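TudS (Uncultured bacterium, PDB 6Z96) removes sulfur from thiouracil as a [4Fe-4S]-dependent desulfidase, probably by passing the sulfur atom onto the cluster in a non-redox reaction. Local coordinates at residues Lys4-Ala9 and Leu40-Glu45; Ile92-Leu97 and Gln135-Asp140; Gly48-Pro53 and Ala74-Gly79; Arg78-Ala83 and Gly123-Leu128. One frame throughout, in Å; residues are numbered along the deposited sequence. Where two conformers were deposited one is given.

Contact 1: residues Lys4-Ala9 and Leu40-Glu45; sequences KIIVSA and LAFCPE. With SF4 (iron/sulfur cluster), chain C; EDO (1,2-ethanediol), chain E.
Ile6 and Phe42 lie side by side where strands 5-8 and 39-42 pair in parallel, the two strands of a beta-alpha-beta unit whose connecting helix is 28-35. The register is set by bridges Ile6-Leu40, Val7-Ala41 and Ser8-Phe42. Four backbone bonds carry it: Leu40 N to Ile5 O, Val7 N to Leu40 O, Phe42 N to Val7 O and Ala9 N to Phe42 O. The N-H...O angle falls from 167° at the first to 143° at the last, where the amide of Ala9 sits above the carbonyl plane of Phe42, which fits a pairing that ends there.

From Ile6 CB the side chain forks: CG2 rests on Ala95 of strand 94-96, while CG1 is anti to the backbone N (chi1 -176°) and meets Phe42 CB at 3.7 Å. At the tip, Ile6 CD1 lies 3.7 Å from Phe42 CB and 3.9 Å from Phe42 CG, reaching the ring obliquely at its root. Beyond this pair, helix 73-90 closes over the same face through Cys87 and Ala83.

Past the strand end the chain enters the cluster pocket. Ala9 CB packs 4.1 Å from Cys43 CB, while Cys43 also stands at the N-cap of helix 44-47. The carboxylate of Glu45 comes up to sulfide S2, with Glu45 CD 3.4 Å from it; OE1 forms a salt bridge with Arg54 and OE2 a hydrogen bond with Ser103. Glu45 also touches the bound hydrosulfuric acid, which ties this strand end to the probable desulfuration site. Cys43 SG, anti to its backbone N, binds the iron atom FE3 of the cluster at 2.3 Å.

Contact 2: residues Ile92-Leu97 and Gln135-Asp140; sequences IRFALL and QVFSED
The rings of Phe94 and Phe137 lie side by side and point the same way, meeting rim to rim: Phe94 CD1 is 4.0 Å from Phe137 CE2, each atom near the plane of the other ring. Ala95 O lies at the edge of the Phe137 ring, in its plane, 3.9 Å from Phe137 CD2. The amide of Gln135 runs alongside Phe94 with its plane turned 54° from the ring, and Gln135 OE1 approaches Phe94 CE1 obliquely at 3.4 Å. Helix 142-151 packs on the sheet face of Phe94 and Phe137 through Ala148 and Leu145.

Beneath the rings, strands 94-96 and 135-137 form the parallel pair at one end of the four-stranded sheet. Ala95 is gripped twice, its N donating to Gln135 O and its O accepting from Phe137 N, flanked by bonds Gln135 N to Arg93 O and Leu97 N to Phe137 O. The opposite face carries Ala95, whose CB is 4.1 Å from Val136 CG2, and helix 124-131 covers it through Leu129. Val136 CG1, anti to its backbone N (chi1 180°), touches Leu97 CD1 at 3.8 Å, the side chains slanting across each other. Back on the side of the rings, Leu96 CD1 lies 3.4 Å from Ser138 O.

Contact 3: residues Gly48-Pro53 and Ala74-Gly79; sequences GGLPTP and AEFDRG
A Schellman motif ends helix 44-47, and the contact is made where the chain leaves it, Gly48 and Leu50 settling on the side of helix 73-90. Gly49 has positive phi (105°), as that motif requires. Gly48 comes in by its backbone: its CA is 4.0 Å from Gly79 CA, the nearest CA pair, and makes a CA-H...O contact with Glu75 O at 3.4 Å, with 150° at the hydrogen. A CB on Gly48 would collide with that same carbonyl, so the close approach depends on its absence.

Leu50 then crosses Glu75 and Phe76 at about a right angle. Its CG lies over the aliphatic start of Glu75, 3.7 Å from Glu75 CB, and Leu50 CD2 reaches Glu75 CG at 3.8 Å. The other branch, Leu50 CD1, approaches the ring obliquely, 3.7 Å from Phe76 CE1. On the far side of Gly48, Arg78 CD passes 3.7 Å from Gly48 O.

No hydrogen bond joins the two segments; the fit is one of van der Waals contact. Phe76 also touches Glu45 of helix 44-47 and the loop residues Pro102 and Ser103, so the Phe76 ring links helix 73-90 to helix 44-47 with its exit loop and to the loop before strand 108-110.

Contact 4: residues Arg78-Ala83 and Gly123-Leu128; sequences RGAELA and GKTTAL
Ala80 of helix 73-90 meets Thr125 of helix 124-131 at the closest approach of the two backbones, CA to CA 4.2 Å. The threonine hydroxyl does the touching: Thr125 OG1 lies 3.3 Å from Ala80 CA and 3.5 Å from its CB. These are oxygen-to-carbon van der Waals contacts, and no hydrogen bond crosses between the segments. The methyl branch of Thr125 serves the next turn, CG2 being anti to the backbone N and 3.7 Å from Ala83 CB. Thr125 thus spans two small residues three positions apart, one with each branch.

One turn further along its own helix, Leu128 reaches back over the same alanine. Chi1 of -177° sets CG anti to the backbone N; from there Leu128 CD2 lies 3.5 Å from Ala80 O and 3.9 Å from Ala80 CB. The exposed Glu81, its chain bent at chi2, brings OE2 to 3.8 Å from Leu128 CD2.

In the second shell, Gly123 holds the N-cap of helix 124-131, and backbone bonds tie this helix start to the loop of the cluster pocket: Gly123 to Gly105, Lys124 to Pro102, Thr125 to Ser103. Lys124 NZ turns away to a salt bridge with Asp77 and a hydrogen bond to Glu62 O. Phe42 packs on Ala83 from the strand side.

The segment axes approach to 8.5 Å with a signed crossing of -42°, a separation consistent with the small residues at the crossing. Two helices packed beside each other on one face of a parallel sheet are characteristic of an alpha/beta fold.

How the contacts relate
Contacts 1 and 2 build the outer pairs of the four-stranded parallel sheet, ordered 39-42, 5-8, 94-96, 135-137; their centres are about 10 Å apart and strands 5-8 and 94-96 join them, with Ile6 O 2.8 Å from Leu96 N. Contacts 3 and 4 share Arg78 and Gly79 on helix 73-90, their centres about 10 Å apart. Contact 1 touches all three others, whereas the centres of contacts 2 and 3 are about 20 Å apart, on opposite sides of the chain's centre. Along the chain contact 1 closes first, then contact 3, while contacts 2 and 4 alternate. The sheet end in contact 1 and the starts of helices 44-47 and 124-131 converge near the cluster, the probable desulfuration site.

Contact 1: residues Lys4-Ala9 and Leu40-Glu45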
loop_
_atom_site.group_PDB
_atom_site.type_symbol
_atom_site.label_atom_id
_atom_site.label_comp_id
_atom_site.label_asym_id
_atom_site.label_seq_id
_atom_site.Cartn_x
_atom_site.Cartn_y
_atom_site.Cartn_z
ATOM N N LYS A 4 4.879 9.355 -12.212
ATOM C CA LYS A 4 4.239 9.414 -10.896
ATOM C C LYS A 4 4.244 8.044 -10.232
ATOM O O LYS A 4 4.428 7.022 -10.883
ATOM C CB LYS A 4 2.783 9.871 -11.027
ATOM C CG LYS A 4 2.640 11.226 -11.699
ATOM C CD LYS A 4 1.185 11.570 -11.778
ATOM C CE LYS A 4 0.929 12.801 -12.613
ATOM N NZ LYS A 4 -0.488 12.840 -13.063
ATOM N N ILE A 5 4.074 8.036 -8.909
ATOM C CA ILE A 5 3.960 6.792 -8.172
ATOM C C ILE A 5 2.683 6.845 -7.337
ATOM O O ILE A 5 2.182 7.934 -7.040
ATOM C CB ILE A 5 5.191 6.517 -7.277
ATOM C CG1 ILE A 5 5.275 7.476 -6.077
ATOM C CG2 ILE A 5 6.502 6.501 -8.095
ATOM C CD1 ILE A 5 6.380 7.069 -5.047
ATOM N N ILE A 6 2.207 5.660 -6.918
ATOM C CA ILE A 6 1.109 5.603 -5.959
ATOM C C ILE A 6 1.784 5.299 -4.613
ATOM O O ILE A 6 2.751 4.525 -4.543
ATOM C CB ILE A 6 0.072 4.541 -6.378
ATOM C CG1 ILE A 6 -1.133 4.533 -5.435
ATOM C CG2 ILE A 6 0.669 3.163 -6.453
ATOM C CD1 ILE A 6 -2.322 3.691 -5.995
ATOM N N VAL A 7 1.302 5.941 -3.526
ATOM C CA VAL A 7 1.918 5.776 -2.211
ATOM C C VAL A 7 0.859 5.518 -1.166
ATOM O O VAL A 7 -0.124 6.238 -1.139
ATOM C CB VAL A 7 2.680 7.068 -1.795
ATOM C CG1 VAL A 7 3.429 6.880 -0.476
ATOM C CG2 VAL A 7 3.641 7.528 -2.893
ATOM N N SER A 8 1.070 4.541 -0.264
ATOM C CA SER A 8 0.145 4.318 0.867
ATOM C C SER A 8 -0.056 5.648 1.612
ATOM O O SER A 8 0.923 6.294 1.984
ATOM C CB SER A 8 0.773 3.347 1.863
ATOM O OG SER A 8 0.734 2.027 1.357
ATOM N N ALA A 9 -1.310 6.073 1.765
ATOM C CA ALA A 9 -1.589 7.385 2.354
ATOM C C ALA A 9 -1.004 7.554 3.748
ATOM O O ALA A 9 -0.594 8.669 4.115
ATOM C CB ALA A 9 -3.095 7.658 2.360
ATOM N N LEU A 40 1.034 10.148 -5.530
ATOM C CA LEU A 40 -0.411 10.111 -5.353
ATOM C C LEU A 40 -0.795 9.266 -4.173
ATOM O O LEU A 40 -0.575 8.065 -4.167
ATOM C CB LEU A 40 -1.098 9.596 -6.623
ATOM C CG LEU A 40 -0.845 10.397 -7.924
ATOM C CD1 LEU A 40 -1.767 9.911 -9.020
ATOM C CD2 LEU A 40 -1.072 11.906 -7.720
ATOM N N ALA A 41 -1.385 9.897 -3.171
ATOM C CA ALA A 41 -1.770 9.204 -1.945
ATOM C C ALA A 41 -2.943 8.300 -2.193
ATOM O O ALA A 41 -3.900 8.710 -2.830
ATOM C CB ALA A 41 -2.172 10.244 -0.907
ATOM N N PHE A 42 -2.901 7.098 -1.599
ATOM C CA PHE A 42 -4.029 6.183 -1.760
ATOM C C PHE A 42 -4.074 5.270 -0.573
ATOM O O PHE A 42 -3.042 4.747 -0.170
ATOM C CB PHE A 42 -3.870 5.355 -3.061
ATOM C CG PHE A 42 -5.096 4.519 -3.358
ATOM C CD1 PHE A 42 -5.136 3.174 -3.025
ATOM C CD2 PHE A 42 -6.219 5.091 -3.919
ATOM C CE1 PHE A 42 -6.282 2.417 -3.239
ATOM C CE2 PHE A 42 -7.366 4.317 -4.160
ATOM C CZ PHE A 42 -7.377 2.986 -3.814
ATOM N N CYS A 43 -5.289 5.041 -0.030
ATOM C CA CYS A 43 -5.436 4.062 1.056
ATOM C C CYS A 43 -6.458 3.034 0.586
ATOM O O CYS A 43 -7.643 3.338 0.539
ATOM C CB CYS A 43 -5.914 4.704 2.360
ATOM S SG CYS A 43 -6.308 3.480 3.630
ATOM N N PRO A 44 -6.036 1.806 0.296
ATOM C CA PRO A 44 -6.994 0.798 -0.182
ATOM C C PRO A 44 -8.135 0.509 0.786
ATOM O O PRO A 44 -9.254 0.284 0.332
ATOM C CB PRO A 44 -6.119 -0.458 -0.367
ATOM C CG PRO A 44 -4.701 0.089 -0.594
ATOM C CD PRO A 44 -4.632 1.335 0.253
ATOM N N GLU A 45 -7.859 0.502 2.108
ATOM C CA GLU A 45 -8.929 0.153 3.042
ATOM C C GLU A 45 -9.997 1.222 3.116
ATOM O O GLU A 45 -11.192 0.895 3.129
ATOM C CB GLU A 45 -8.381 -0.233 4.398
ATOM C CG GLU A 45 -7.690 -1.571 4.259
ATOM C CD GLU A 45 -6.778 -1.960 5.408
ATOM O OE1 GLU A 45 -7.053 -1.510 6.546
ATOM O OE2 GLU A 45 -5.817 -2.739 5.195
HETATM FE FE1 SF4 C . -3.388 0.606 6.000
HETATM FE FE2 SF4 C . -1.730 2.580 5.188
HETATM FE FE3 SF4 C . -4.295 2.472 4.192
HETATM FE FE4 SF4 C . -2.404 0.642 3.404
HETATM S S1 SF4 C . -2.435 2.923 3.001
HETATM S S2 SF4 C . -4.560 0.182 3.971
HETATM S S3 SF4 C . -1.218 0.349 5.370
HETATM S S4 SF4 C . -3.641 2.877 6.375
HETATM C C1 EDO E . -7.871 -3.170 9.133
HETATM O O1 EDO E . -6.749 -3.611 8.384
HETATM C C2 EDO E . -9.153 -3.551 8.496
HETATM O O2 EDO E . -10.278 -3.385 9.359
#

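Contact 2: residues Ile92-Leu97 and Gln135-Asp140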
loop_
_atom_site.group_PDB
_atom_site.type_symbol
_atom_site.label_atom_id
_atom_site.label_comp_id
_atom_site.label_asym_id
_atom_site.label_seq_id
_atom_site.Cartn_x
_atom_site.Cartn_y
_atom_site.Cartn_z
ATOM N N ILE A 92 0.762 4.809 -13.988
ATOM C CA ILE A 92 1.706 4.522 -12.925
ATOM C C ILE A 92 2.205 3.090 -12.967
ATOM O O ILE A 92 1.413 2.154 -13.060
ATOM C CB ILE A 92 1.036 4.861 -11.570
ATOM C CG1 ILE A 92 0.800 6.378 -11.470
ATOM C CG2 ILE A 92 1.854 4.334 -10.395
ATOM C CD1 ILE A 92 -0.005 6.814 -10.200
ATOM N N ARG A 93 3.528 2.912 -12.864
ATOM C CA ARG A 93 4.106 1.581 -12.883
ATOM C C ARG A 93 4.910 1.243 -11.611
ATOM O O ARG A 93 5.510 0.176 -11.549
ATOM C CB ARG A 93 4.942 1.365 -14.170
ATOM C CG ARG A 93 5.907 2.473 -14.476
ATOM C CD ARG A 93 6.141 2.692 -15.985
ATOM N NE ARG A 93 7.038 1.717 -16.595
ATOM C CZ ARG A 93 8.024 2.028 -17.435
ATOM N NH1 ARG A 93 8.779 1.074 -17.964
ATOM N NH2 ARG A 93 8.275 3.298 -17.737
ATOM N N PHE A 94 4.927 2.155 -10.607
ATOM C CA PHE A 94 5.634 1.941 -9.344
ATOM C C PHE A 94 4.716 2.300 -8.171
ATOM O O PHE A 94 3.997 3.294 -8.235
ATOM C CB PHE A 94 6.876 2.842 -9.247
ATOM C CG PHE A 94 7.878 2.621 -10.357
ATOM C CD1 PHE A 94 8.758 1.560 -10.315
ATOM C CD2 PHE A 94 7.930 3.474 -11.443
ATOM C CE1 PHE A 94 9.679 1.352 -11.344
ATOM C CE2 PHE A 94 8.863 3.273 -12.465
ATOM C CZ PHE A 94 9.737 2.222 -12.393
ATOM N N ALA A 95 4.805 1.520 -7.085
ATOM C CA ALA A 95 4.039 1.787 -5.872
ATOM C C ALA A 95 4.948 1.743 -4.663
ATOM O O ALA A 95 5.844 0.910 -4.590
ATOM C CB ALA A 95 2.929 0.752 -5.712
ATOM N N LEU A 96 4.717 2.644 -3.706
ATOM C CA LEU A 96 5.444 2.647 -2.438
ATOM C C LEU A 96 4.364 2.357 -1.397
ATOM O O LEU A 96 3.551 3.230 -1.096
ATOM C CB LEU A 96 6.075 4.019 -2.178
ATOM C CG LEU A 96 6.644 4.255 -0.778
ATOM C CD1 LEU A 96 7.653 3.184 -0.385
ATOM C CD2 LEU A 96 7.260 5.665 -0.672
ATOM N N LEU A 97 4.346 1.129 -0.884
ATOM C CA LEU A 97 3.284 0.706 0.023
ATOM C C LEU A 97 3.816 0.302 1.379
ATOM O O LEU A 97 4.935 -0.175 1.496
ATOM C CB LEU A 97 2.484 -0.449 -0.610
ATOM C CG LEU A 97 1.848 -0.165 -1.970
ATOM C CD1 LEU A 97 0.961 -1.391 -2.413
ATOM C CD2 LEU A 97 0.981 1.108 -1.962
ATOM N N GLN A 135 5.510 -2.498 -10.127
ATOM C CA GLN A 135 6.517 -2.868 -9.144
ATOM C C GLN A 135 6.153 -2.212 -7.813
ATOM O O GLN A 135 5.903 -1.008 -7.772
ATOM C CB GLN A 135 7.897 -2.383 -9.581
ATOM C CG GLN A 135 8.367 -3.074 -10.856
ATOM C CD GLN A 135 9.741 -2.570 -11.212
ATOM O OE1 GLN A 135 9.953 -1.925 -12.248
ATOM N NE2 GLN A 135 10.690 -2.828 -10.335
ATOM N N VAL A 136 6.150 -2.999 -6.748
ATOM C CA VAL A 136 5.822 -2.513 -5.413
ATOM C C VAL A 136 7.053 -2.570 -4.533
ATOM O O VAL A 136 7.692 -3.623 -4.403
ATOM C CB VAL A 136 4.676 -3.359 -4.798
ATOM C CG1 VAL A 136 4.330 -2.852 -3.383
ATOM C CG2 VAL A 136 3.443 -3.321 -5.705
ATOM N N PHE A 137 7.331 -1.456 -3.858
ATOM C CA PHE A 137 8.428 -1.302 -2.915
ATOM C C PHE A 137 7.867 -0.902 -1.564
ATOM O O PHE A 137 6.832 -0.225 -1.513
ATOM C CB PHE A 137 9.350 -0.162 -3.379
ATOM C CG PHE A 137 10.038 -0.421 -4.705
ATOM C CD1 PHE A 137 11.330 -0.906 -4.742
ATOM C CD2 PHE A 137 9.387 -0.174 -5.906
ATOM C CE1 PHE A 137 11.959 -1.141 -5.966
ATOM C CE2 PHE A 137 10.022 -0.409 -7.123
ATOM C CZ PHE A 137 11.308 -0.857 -7.136
ATOM N N SER A 138 8.536 -1.299 -0.482
ATOM C CA SER A 138 8.118 -0.863 0.850
ATOM C C SER A 138 8.908 0.368 1.300
ATOM O O SER A 138 9.867 0.784 0.631
ATOM C CB SER A 138 8.298 -2.001 1.848
ATOM O OG SER A 138 9.669 -2.100 2.213
ATOM N N GLU A 139 8.546 0.937 2.463
ATOM C CA GLU A 139 9.286 2.067 3.021
ATOM C C GLU A 139 10.726 1.655 3.426
ATOM O O GLU A 139 11.522 2.531 3.768
ATOM C CB GLU A 139 8.525 2.698 4.202
ATOM C CG GLU A 139 8.525 1.858 5.462
ATOM C CD GLU A 139 7.411 0.838 5.601
ATOM O OE1 GLU A 139 6.814 0.456 4.568
ATOM O OE2 GLU A 139 7.168 0.383 6.744
ATOM N N ASP A 140 11.043 0.348 3.450
ATOM C CA ASP A 140 12.418 -0.101 3.734
ATOM C C ASP A 140 13.255 -0.196 2.434
ATOM O O ASP A 140 14.425 -0.606 2.491
ATOM C CB ASP A 140 12.394 -1.501 4.358
ATOM C CG ASP A 140 11.612 -1.569 5.661
ATOM O OD1 ASP A 140 11.695 -0.613 6.449
ATOM O OD2 ASP A 140 10.908 -2.576 5.877
#

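Contact 3: residues Gly48-Pro53 and Ala74-Gly79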
loop_
_atom_site.group_PDB
_atom_site.type_symbol
_atom_site.label_atom_id
_atom_site.label_comp_id
_atom_site.label_asym_id
_atom_site.label_seq_id
_atom_site.Cartn_x
_atom_site.Cartn_y
_atom_site.Cartn_z
ATOM N N GLY A 48 -11.904 1.246 -0.144
ATOM C CA GLY A 48 -12.764 0.065 -0.179
ATOM C C GLY A 48 -14.002 0.170 0.694
ATOM O O GLY A 48 -14.854 -0.722 0.661
ATOM N N GLY A 49 -14.107 1.257 1.484
ATOM C CA GLY A 49 -15.285 1.525 2.302
ATOM C C GLY A 49 -15.166 1.274 3.788
ATOM O O GLY A 49 -16.174 1.381 4.505
ATOM N N LEU A 50 -13.943 0.969 4.278
ATOM C CA LEU A 50 -13.785 0.722 5.707
ATOM C C LEU A 50 -13.605 2.058 6.456
ATOM O O LEU A 50 -13.131 3.055 5.905
ATOM C CB LEU A 50 -12.598 -0.199 5.959
ATOM C CG LEU A 50 -12.781 -1.609 5.378
ATOM C CD1 LEU A 50 -11.466 -2.374 5.417
ATOM C CD2 LEU A 50 -13.846 -2.359 6.119
ATOM N N PRO A 51 -14.092 2.091 7.713
ATOM C CA PRO A 51 -14.000 3.321 8.503
ATOM C C PRO A 51 -12.621 3.503 9.146
ATOM O O PRO A 51 -11.753 2.630 9.048
ATOM C CB PRO A 51 -15.085 3.094 9.567
ATOM C CG PRO A 51 -14.941 1.611 9.892
ATOM C CD PRO A 51 -14.691 0.984 8.494
ATOM N N THR A 52 -12.403 4.663 9.807
ATOM C CA THR A 52 -11.157 4.920 10.530
ATOM C C THR A 52 -11.575 5.485 11.892
ATOM O O THR A 52 -12.183 6.559 11.938
ATOM C CB THR A 52 -10.311 5.949 9.807
ATOM O OG1 THR A 52 -10.053 5.479 8.480
ATOM C CG2 THR A 52 -8.987 6.157 10.518
ATOM N N PRO A 53 -11.332 4.793 13.005
ATOM C CA PRO A 53 -10.614 3.533 13.150
ATOM C C PRO A 53 -11.413 2.324 12.680
ATOM O O PRO A 53 -12.612 2.399 12.397
ATOM C CB PRO A 53 -10.345 3.489 14.666
ATOM C CG PRO A 53 -11.622 4.108 15.229
ATOM C CD PRO A 53 -11.820 5.286 14.322
ATOM N N ALA A 74 -14.420 -8.339 0.982
ATOM C CA ALA A 74 -15.065 -7.529 -0.055
ATOM C C ALA A 74 -14.463 -6.114 -0.151
ATOM O O ALA A 74 -14.194 -5.606 -1.244
ATOM C CB ALA A 74 -16.565 -7.442 0.196
ATOM N N GLU A 75 -14.231 -5.497 1.005
ATOM C CA GLU A 75 -13.691 -4.144 1.047
ATOM C C GLU A 75 -12.219 -4.131 0.670
ATOM O O GLU A 75 -11.773 -3.233 -0.029
ATOM C CB GLU A 75 -13.889 -3.577 2.461
ATOM C CG GLU A 75 -15.364 -3.318 2.777
ATOM C CD GLU A 75 -16.221 -4.518 3.167
ATOM O OE1 GLU A 75 -15.657 -5.591 3.483
ATOM O OE2 GLU A 75 -17.470 -4.393 3.129
ATOM N N PHE A 76 -11.470 -5.141 1.113
ATOM C CA PHE A 76 -10.047 -5.226 0.757
ATOM C C PHE A 76 -9.891 -5.407 -0.756
ATOM O O PHE A 76 -9.015 -4.793 -1.357
ATOM C CB PHE A 76 -9.374 -6.398 1.483
ATOM C CG PHE A 76 -8.857 -5.999 2.838
ATOM C CD1 PHE A 76 -9.731 -5.678 3.859
ATOM C CD2 PHE A 76 -7.496 -5.909 3.077
ATOM C CE1 PHE A 76 -9.254 -5.278 5.101
ATOM C CE2 PHE A 76 -7.021 -5.519 4.323
ATOM C CZ PHE A 76 -7.902 -5.209 5.324
ATOM N N ASP A 77 -10.741 -6.254 -1.363
ATOM C CA ASP A 77 -10.643 -6.506 -2.812
ATOM C C ASP A 77 -11.076 -5.280 -3.602
ATOM O O ASP A 77 -10.463 -4.954 -4.618
ATOM C CB ASP A 77 -11.495 -7.721 -3.199
ATOM C CG ASP A 77 -10.946 -9.060 -2.713
ATOM O OD1 ASP A 77 -9.776 -9.101 -2.261
ATOM O OD2 ASP A 77 -11.688 -10.077 -2.794
ATOM N N ARG A 78 -12.098 -4.549 -3.125
ATOM C CA ARG A 78 -12.508 -3.307 -3.773
ATOM C C ARG A 78 -11.376 -2.295 -3.743
ATOM O O ARG A 78 -11.091 -1.660 -4.757
ATOM C CB ARG A 78 -13.766 -2.741 -3.081
ATOM C CG ARG A 78 -14.115 -1.334 -3.619
ATOM C CD ARG A 78 -15.408 -0.778 -3.026
ATOM N NE ARG A 78 -16.529 -1.165 -3.879
ATOM C CZ ARG A 78 -17.780 -0.737 -3.714
ATOM N NH1 ARG A 78 -18.081 0.085 -2.715
ATOM N NH2 ARG A 78 -18.733 -1.121 -4.551
ATOM N N GLY A 79 -10.748 -2.126 -2.579
ATOM C CA GLY A 79 -9.656 -1.163 -2.464
ATOM C C GLY A 79 -8.472 -1.530 -3.355
ATOM O O GLY A 79 -7.860 -0.654 -3.978
#

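Contact 4: residues Arg78-Ala83 and Gly123-Leu128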
loop_
_atom_site.group_PDB
_atom_site.type_symbol
_atom_site.label_atom_id
_atom_site.label_comp_id
_atom_site.label_asym_id
_atom_site.label_seq_id
_atom_site.Cartn_x
_atom_site.Cartn_y
_atom_site.Cartn_z
ATOM N N ARG A 78 -12.098 -4.549 -3.125
ATOM C CA ARG A 78 -12.508 -3.307 -3.773
ATOM C C ARG A 78 -11.376 -2.295 -3.743
ATOM O O ARG A 78 -11.091 -1.660 -4.757
ATOM C CB ARG A 78 -13.766 -2.741 -3.081
ATOM C CG ARG A 78 -14.115 -1.334 -3.619
ATOM C CD ARG A 78 -15.408 -0.778 -3.026
ATOM N NE ARG A 78 -16.529 -1.165 -3.879
ATOM C CZ ARG A 78 -17.780 -0.737 -3.714
ATOM N NH1 ARG A 78 -18.081 0.085 -2.715
ATOM N NH2 ARG A 78 -18.733 -1.121 -4.551
ATOM N N GLY A 79 -10.748 -2.126 -2.579
ATOM C CA GLY A 79 -9.656 -1.163 -2.464
ATOM C C GLY A 79 -8.472 -1.530 -3.355
ATOM O O GLY A 79 -7.860 -0.654 -3.978
ATOM N N ALA A 80 -8.166 -2.843 -3.462
ATOM C CA ALA A 80 -7.061 -3.265 -4.356
ATOM C C ALA A 80 -7.401 -2.935 -5.806
ATOM O O ALA A 80 -6.548 -2.414 -6.539
ATOM C CB ALA A 80 -6.802 -4.763 -4.211
ATOM N N GLU A 81 -8.644 -3.214 -6.224
ATOM C CA GLU A 81 -9.043 -2.920 -7.605
ATOM C C GLU A 81 -9.030 -1.442 -7.882
ATOM O O GLU A 81 -8.655 -1.026 -8.988
ATOM C CB GLU A 81 -10.414 -3.517 -7.863
ATOM C CG GLU A 81 -10.883 -3.361 -9.300
ATOM C CD GLU A 81 -10.133 -4.120 -10.383
ATOM O OE1 GLU A 81 -10.195 -3.660 -11.544
ATOM O OE2 GLU A 81 -9.488 -5.155 -10.090
ATOM N N LEU A 82 -9.407 -0.617 -6.885
ATOM C CA LEU A 82 -9.378 0.836 -7.074
ATOM C C LEU A 82 -7.927 1.338 -7.161
ATOM O O LEU A 82 -7.643 2.278 -7.918
ATOM C CB LEU A 82 -10.132 1.525 -5.947
ATOM C CG LEU A 82 -11.631 1.360 -6.064
ATOM C CD1 LEU A 82 -12.310 1.808 -4.777
ATOM C CD2 LEU A 82 -12.179 2.156 -7.268
ATOM N N ALA A 83 -6.994 0.709 -6.425
ATOM C CA ALA A 83 -5.570 1.094 -6.536
ATOM C C ALA A 83 -5.074 0.798 -7.957
ATOM O O ALA A 83 -4.432 1.639 -8.580
ATOM C CB ALA A 83 -4.724 0.335 -5.517
ATOM N N GLY A 123 0.283 -8.178 0.922
ATOM C CA GLY A 123 -1.099 -7.780 1.141
ATOM C C GLY A 123 -1.900 -7.901 -0.148
ATOM O O GLY A 123 -1.347 -8.110 -1.226
ATOM N N LYS A 124 -3.220 -7.745 -0.043
ATOM C CA LYS A 124 -4.104 -7.872 -1.215
ATOM C C LYS A 124 -3.854 -6.863 -2.320
ATOM O O LYS A 124 -3.952 -7.222 -3.494
ATOM C CB LYS A 124 -5.555 -7.725 -0.774
ATOM C CG LYS A 124 -6.030 -8.915 0.026
ATOM C CD LYS A 124 -6.595 -9.914 -0.971
ATOM C CE LYS A 124 -7.687 -10.762 -0.429
ATOM N NZ LYS A 124 -8.346 -11.541 -1.538
ATOM N N THR A 125 -3.543 -5.604 -1.971
ATOM C CA THR A 125 -3.308 -4.588 -2.973
ATOM C C THR A 125 -1.966 -4.843 -3.646
ATOM O O THR A 125 -1.901 -4.839 -4.876
ATOM C CB THR A 125 -3.398 -3.203 -2.345
ATOM O OG1 THR A 125 -4.769 -2.983 -1.955
ATOM C CG2 THR A 125 -3.017 -2.091 -3.342
ATOM N N THR A 126 -0.917 -5.118 -2.859
ATOM C CA THR A 126 0.383 -5.456 -3.446
ATOM C C THR A 126 0.289 -6.633 -4.415
ATOM O O THR A 126 0.796 -6.550 -5.539
ATOM C CB THR A 126 1.341 -5.802 -2.333
ATOM O OG1 THR A 126 1.538 -4.620 -1.566
ATOM C CG2 THR A 126 2.695 -6.345 -2.881
ATOM N N ALA A 127 -0.428 -7.688 -4.017
ATOM C CA ALA A 127 -0.561 -8.865 -4.890
ATOM C C ALA A 127 -1.212 -8.515 -6.219
ATOM O O ALA A 127 -0.731 -8.970 -7.270
ATOM C CB ALA A 127 -1.367 -9.947 -4.173
ATOM N N LEU A 128 -2.282 -7.702 -6.193
ATOM C CA LEU A 128 -2.986 -7.362 -7.423
ATOM C C LEU A 128 -2.129 -6.475 -8.299
ATOM O O LEU A 128 -2.025 -6.706 -9.511
ATOM C CB LEU A 128 -4.346 -6.710 -7.116
ATOM C CG LEU A 128 -5.166 -6.382 -8.357
ATOM C CD1 LEU A 128 -5.583 -7.663 -9.065
ATOM C CD2 LEU A 128 -6.410 -5.608 -7.990
#